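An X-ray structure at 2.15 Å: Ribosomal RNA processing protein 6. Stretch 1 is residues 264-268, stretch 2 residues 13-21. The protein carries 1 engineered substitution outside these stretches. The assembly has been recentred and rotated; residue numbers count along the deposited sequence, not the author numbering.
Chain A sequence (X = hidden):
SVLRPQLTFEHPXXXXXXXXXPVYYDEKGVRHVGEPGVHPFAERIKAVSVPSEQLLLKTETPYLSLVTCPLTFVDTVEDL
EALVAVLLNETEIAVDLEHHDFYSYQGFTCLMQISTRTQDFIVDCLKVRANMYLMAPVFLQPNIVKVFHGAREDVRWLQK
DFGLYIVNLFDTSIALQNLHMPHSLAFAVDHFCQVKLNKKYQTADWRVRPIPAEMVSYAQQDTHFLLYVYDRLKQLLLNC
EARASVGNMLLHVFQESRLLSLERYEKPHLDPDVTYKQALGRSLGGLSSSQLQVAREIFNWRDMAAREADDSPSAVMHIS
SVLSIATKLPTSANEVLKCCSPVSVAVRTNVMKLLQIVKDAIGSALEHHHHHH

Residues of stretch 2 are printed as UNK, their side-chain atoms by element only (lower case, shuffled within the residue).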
ATOM      1  N   ARG A 264      -5.062   8.893   7.129  1.00 28.94           N
ATOM      2  CA  ARG A 264      -5.376   9.300   5.773  1.00 28.18           C
ATOM      3  C   ARG A 264      -4.206   9.089   4.862  1.00 31.85           C
ATOM      4  O   ARG A 264      -3.052   9.325   5.246  1.00 31.74           O
ATOM      5  CB  ARG A 264      -5.698  10.796   5.723  1.00 26.78           C
ATOM      6  CG  ARG A 264      -6.914  11.233   6.490  1.00 32.79           C
ATOM      7  CD  ARG A 264      -7.055  12.740   6.407  1.00 35.58           C
ATOM      8  NE  ARG A 264      -6.088  13.419   7.265  1.00 34.30           N
ATOM      9  CZ  ARG A 264      -4.988  14.015   6.826  1.00 57.95           C
ATOM     10  NH1 ARG A 264      -4.707  14.039   5.526  1.00 47.04           N
ATOM     11  NH2 ARG A 264      -4.163  14.605   7.679  1.00 52.22           N
ATOM     12  N   TYR A 265      -4.520   8.707   3.620  1.00 26.46           N
ATOM     13  CA  TYR A 265      -3.537   8.632   2.571  1.00 25.38           C
ATOM     14  C   TYR A 265      -3.168  10.106   2.223  1.00 28.96           C
ATOM     15  O   TYR A 265      -4.045  10.970   2.126  1.00 26.99           O
ATOM     16  CB  TYR A 265      -4.128   7.947   1.309  1.00 25.21           C
ATOM     17  CG  TYR A 265      -3.177   8.050   0.128  1.00 26.51           C
ATOM     18  CD1 TYR A 265      -1.998   7.304   0.092  1.00 28.96           C
ATOM     19  CD2 TYR A 265      -3.357   9.022  -0.853  1.00 26.24           C
ATOM     20  CE1 TYR A 265      -1.045   7.495  -0.912  1.00 29.36           C
ATOM     21  CE2 TYR A 265      -2.422   9.202  -1.875  1.00 26.99           C
ATOM     22  CZ  TYR A 265      -1.274   8.427  -1.906  1.00 30.48           C
ATOM     23  OH  TYR A 265      -0.353   8.572  -2.915  1.00 32.24           O
ATOM     24  N   GLU A 266      -1.899  10.363   1.966  1.00 28.42           N
ATOM     25  CA  GLU A 266      -1.465  11.675   1.464  1.00 30.04           C
ATOM     26  C   GLU A 266      -0.430  11.451   0.389  1.00 34.84           C
ATOM     27  O   GLU A 266       0.421  10.574   0.541  1.00 33.30           O
ATOM     28  CB  GLU A 266      -0.998  12.649   2.564  1.00 32.15           C
ATOM     29  CG  GLU A 266      -0.800  14.095   2.100  1.00 42.60           C
ATOM     30  CD  GLU A 266      -1.948  14.766   1.361  1.00 49.28           C
ATOM     31  OE1 GLU A 266      -2.798  15.394   2.027  1.00 45.56           O
ATOM     32  OE2 GLU A 266      -1.997  14.670   0.116  1.00 36.81           O
ATOM     33  N   LYS A 267      -0.568  12.178  -0.736  1.00 34.86           N
ATOM     34  CA  LYS A 267       0.312  12.090  -1.907  1.00 36.38           C
ATOM     35  C   LYS A 267       1.784  12.269  -1.522  1.00 42.69           C
ATOM     36  O   LYS A 267       2.068  13.109  -0.659  1.00 40.87           O
ATOM     37  CB  LYS A 267      -0.033  13.203  -2.921  1.00 38.79           C
ATOM     38  CG  LYS A 267      -1.335  13.042  -3.687  1.00 40.41           C
ATOM     39  CD  LYS A 267      -1.168  13.778  -5.005  1.00 43.24           C
ATOM     40  CE  LYS A 267      -2.457  14.044  -5.711  1.00 41.97           C
ATOM     41  NZ  LYS A 267      -2.211  14.797  -6.954  1.00 49.92           N
ATOM     42  N   PRO A 268       2.737  11.549  -2.173  1.00 43.30           N
ATOM     43  CA  PRO A 268       4.162  11.793  -1.889  1.00 45.15           C
ATOM     44  C   PRO A 268       4.471  13.292  -1.988  1.00 51.87           C
ATOM     45  O   PRO A 268       4.047  13.986  -2.912  1.00 49.31           O
ATOM     46  CB  PRO A 268       4.880  10.959  -2.949  1.00 47.16           C
ATOM     47  CG  PRO A 268       3.926   9.856  -3.254  1.00 50.22           C
ATOM     48  CD  PRO A 268       2.586  10.534  -3.233  1.00 45.24           C
ATOM     49  N   UNK A  13      -3.868   8.671 -13.311  1.00 43.61           N
ATOM     50  CA  UNK A  13      -3.480   9.132 -11.976  1.00 43.21           C
ATOM     51  C   UNK A  13      -2.932  10.580 -12.003  1.00 46.12           C
ATOM     52  O   UNK A  13      -2.127  10.927 -12.869  1.00 46.67           O
ATOM     53  c   UNK A  13      -2.537   8.139 -11.221  1.00 47.32           C
ATOM     54  c   UNK A  13      -3.092   6.710 -11.257  1.00 46.59           C
ATOM     55  c   UNK A  13      -2.335   8.565  -9.765  1.00 46.83           C
ATOM     56  N   UNK A  14      -3.389  11.419 -11.045  1.00 39.59           N
ATOM     57  CA  UNK A  14      -2.926  12.806 -10.933  1.00 38.42           C
ATOM     58  C   UNK A  14      -1.726  12.819  -9.989  1.00 38.28           C
ATOM     59  O   UNK A  14      -1.905  12.675  -8.785  1.00 35.71           O
ATOM     60  c   UNK A  14      -4.059  13.703 -10.394  1.00 39.82           C
ATOM     61  o   UNK A  14      -4.749  15.969 -10.561  1.00 54.94           O
ATOM     62  o   UNK A  14      -2.638  15.609 -10.098  1.00 48.24           O
ATOM     63  c   UNK A  14      -3.792  15.204 -10.378  1.00 48.76           C
ATOM     64  N   UNK A  15      -0.504  12.998 -10.536  1.00 35.04           N
ATOM     65  CA  UNK A  15       0.736  13.015  -9.747  1.00 34.86           C
ATOM     66  C   UNK A  15       1.233  14.405  -9.345  1.00 39.83           C
ATOM     67  O   UNK A  15       2.347  14.510  -8.830  1.00 40.85           O
ATOM     68  n   UNK A  15       2.105  10.244 -11.680  1.00 22.35           N
ATOM     69  c   UNK A  15       1.647  10.793 -10.582  1.00 35.09           C
ATOM     70  c   UNK A  15       1.854  12.269 -10.477  1.00 29.91           C
ATOM     71  o   UNK A  15       1.043  10.146  -9.716  1.00 30.74           O
ATOM     72  N   UNK A  16       0.442  15.457  -9.579  1.00 35.92           N
ATOM     73  CA  UNK A  16       0.880  16.831  -9.281  1.00 36.60           C
ATOM     74  C   UNK A  16       1.045  17.110  -7.785  1.00 41.03           C
ATOM     75  O   UNK A  16       0.419  16.418  -6.968  1.00 38.81           O
ATOM     76  c   UNK A  16      -0.054  17.850  -9.928  1.00 38.20           C
ATOM     77  o   UNK A  16      -1.269  17.986  -9.215  1.00 35.50           O
ATOM     78  N   UNK A  17       1.883  18.102  -7.387  1.00 40.59           N
ATOM     79  CA  UNK A  17       2.038  18.389  -5.948  1.00 40.98           C
ATOM     80  C   UNK A  17       0.855  19.204  -5.416  1.00 45.57           C
ATOM     81  O   UNK A  17       0.983  20.404  -5.146  1.00 47.15           O
ATOM     82  c   UNK A  17       2.729  19.004  -8.193  1.00 42.91           C
ATOM     83  c   UNK A  17       3.875  19.269  -7.289  1.00 48.14           C
ATOM     84  c   UNK A  17       3.371  19.155  -5.872  1.00 43.59           C
ATOM     85  N   UNK A  18      -0.316  18.552  -5.345  1.00 40.95           N
ATOM     86  CA  UNK A  18      -1.596  19.083  -4.856  1.00 40.83           C
ATOM     87  C   UNK A  18      -2.134  18.116  -3.809  1.00 41.97           C
ATOM     88  O   UNK A  18      -2.043  16.910  -4.024  1.00 40.16           O
ATOM     89  o   UNK A  18      -3.846  19.807  -5.409  1.00 55.76           O
ATOM     90  c   UNK A  18      -2.952  18.109  -6.799  1.00 51.54           C
ATOM     91  c   UNK A  18      -2.623  19.347  -5.995  1.00 53.12           C
ATOM     92  N   UNK A  19      -2.657  18.596  -2.656  1.00 39.04           N
ATOM     93  CA  UNK A  19      -3.138  17.655  -1.627  1.00 38.06           C
ATOM     94  C   UNK A  19      -4.160  16.642  -2.163  1.00 41.02           C
ATOM     95  O   UNK A  19      -4.961  16.986  -3.046  1.00 42.61           O
ATOM     96  c   UNK A  19      -3.065  19.873  -0.750  1.00 45.61           C
ATOM     97  c   UNK A  19      -2.818  19.999  -2.220  1.00 41.21           C
ATOM     98  c   UNK A  19      -3.763  18.578  -0.580  1.00 40.38           C
ATOM     99  N   UNK A  20      -4.120  15.395  -1.645  1.00 33.18           N
ATOM    100  CA  UNK A  20      -5.030  14.325  -2.058  1.00 31.09           C
ATOM    101  C   UNK A  20      -6.484  14.672  -1.769  1.00 35.95           C
ATOM    102  O   UNK A  20      -6.806  15.067  -0.654  1.00 36.44           O
ATOM    103  c   UNK A  20      -4.629  12.959  -1.428  1.00 30.71           C
ATOM    104  c   UNK A  20      -7.291   9.635  -2.181  1.00 29.19           C
ATOM    105  c   UNK A  20      -6.389  11.302  -0.686  1.00 29.68           C
ATOM    106  c   UNK A  20      -5.631  11.203  -2.950  1.00 31.64           C
ATOM    107  c   UNK A  20      -5.570  11.801  -1.694  1.00 29.81           C
ATOM    108  c   UNK A  20      -7.231  10.205  -0.922  1.00 31.08           C
ATOM    109  c   UNK A  20      -6.495  10.123  -3.192  1.00 31.09           C
ATOM    110  N   UNK A  21      -7.348  14.560  -2.779  1.00 32.76           N
ATOM    111  CA  UNK A  21      -8.782  14.791  -2.632  1.00 33.59           C
ATOM    112  C   UNK A  21      -9.480  13.465  -2.920  1.00 37.41           C
ATOM    113  O   UNK A  21      -9.398  12.968  -4.048  1.00 36.88           O
ATOM    114  n   UNK A  21     -12.160  19.325  -2.728  1.00 45.55           N
ATOM    115  c   UNK A  21     -11.158  19.482  -3.590  1.00 62.15           C
ATOM    116  c   UNK A  21     -11.378  17.139  -4.351  1.00 46.68           C
ATOM    117  n   UNK A  21     -10.773  18.472  -4.365  1.00 50.56           N
ATOM    118  c   UNK A  21      -9.295  15.882  -3.575  1.00 36.22           C
ATOM    119  n   UNK A  21     -10.544  20.656  -3.667  1.00 46.42           N
ATOM    120  c   UNK A  21     -10.762  16.222  -3.311  1.00 43.51           C
TER
HETATM  121  O   HOH W   1       2.409  15.380  -4.367  1.00 61.84           O
HETATM  122  O   HOH W   2      -5.461  15.190   1.599  1.00 35.12           O

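Position 13 has three side-chain carbons, one carrying the other two. Nothing here touches stretch 1. A short carbon fork at the CB is valine: Val 13.

Position 14 has two carbons, the second carrying two oxygens. That is a carboxylate on a short stem. One of its oxygens lies 3.3 Å from NZ of Lys 267, and the backbone O of position 14 is 2.8 Å from the same NZ. The residue is Asp 14. The closer oxygen is OD1, and it forms a salt bridge with Lys 267.

Position 15 also has two carbons, but the second carries one oxygen and one nitrogen. This is an amide. Its CB points away from stretch 1, and the side chain stays out of contact. The residue is Asn 15. Its OD1 and ND2 are both hydrogen-bonded elsewhere in the structure.

Position 16 has one carbon and one oxygen. This is a small hydroxyl side chain, 4.0 Å from NZ of Lys 267 at its oxygen. The residue is Ser 16. Its N and its OG both donate to Asp 14 OD1, at 3.1 and 2.9 Å. The carboxylate is thus held from within its own stretch as well as paired with the lysine.

Position 17 has three carbons that close a ring onto the backbone N. It makes no contact with stretch 1. The residue is Pro 17.

Position 18 has one carbon carrying one oxygen and one carbon. The branch carbon comes within 3.4 Å of NZ of Lys 267. A beta-branched hydroxyl residue is threonine: Thr 18. Its N donates to Ser 16 O at 2.8 Å, closing a tight turn around Pro 17.

Position 19 again has three carbons closing a ring onto the backbone N. Its CB is 4.2 Å from OE1 of Glu 266. The residue is Pro 19.

Position 20 has one carbon followed by a ring of six carbons, with no oxygen. The ring lies against Tyr 265. The residue is Phe 20. Its CG is 3.7 Å from Tyr 265 CD2.

Position 21 has three carbons, a nitrogen, and then a carbon carrying two more nitrogens. This guanidinium group stays clear of stretch 1. The residue is Arg 21.

The contact centres on two places. The extended Lys 267 brings its ammonium into a polar pocket, where NZ donates to Asp 14 O at 2.8 Å and to Ser 16 O at 3.1 Å. The salt bridge adds charge pairing to these backbone bonds. At Phe 20, the edge of Tyr 265 meets the face of the phenylalanine ring, with planes at 87°. Glu 266 OE2 accepts from Phe 20 N across the stretches at 2.9 Å, and from the backbone N of Lys 267 within its own stretch at 3.0 Å. Water 2 bridges Glu 266 OE1 and Phe 20 O, so both backbone polar groups of Phe 20 are engaged.

Stretch 2, residues 13-21: VDNSPTPFR
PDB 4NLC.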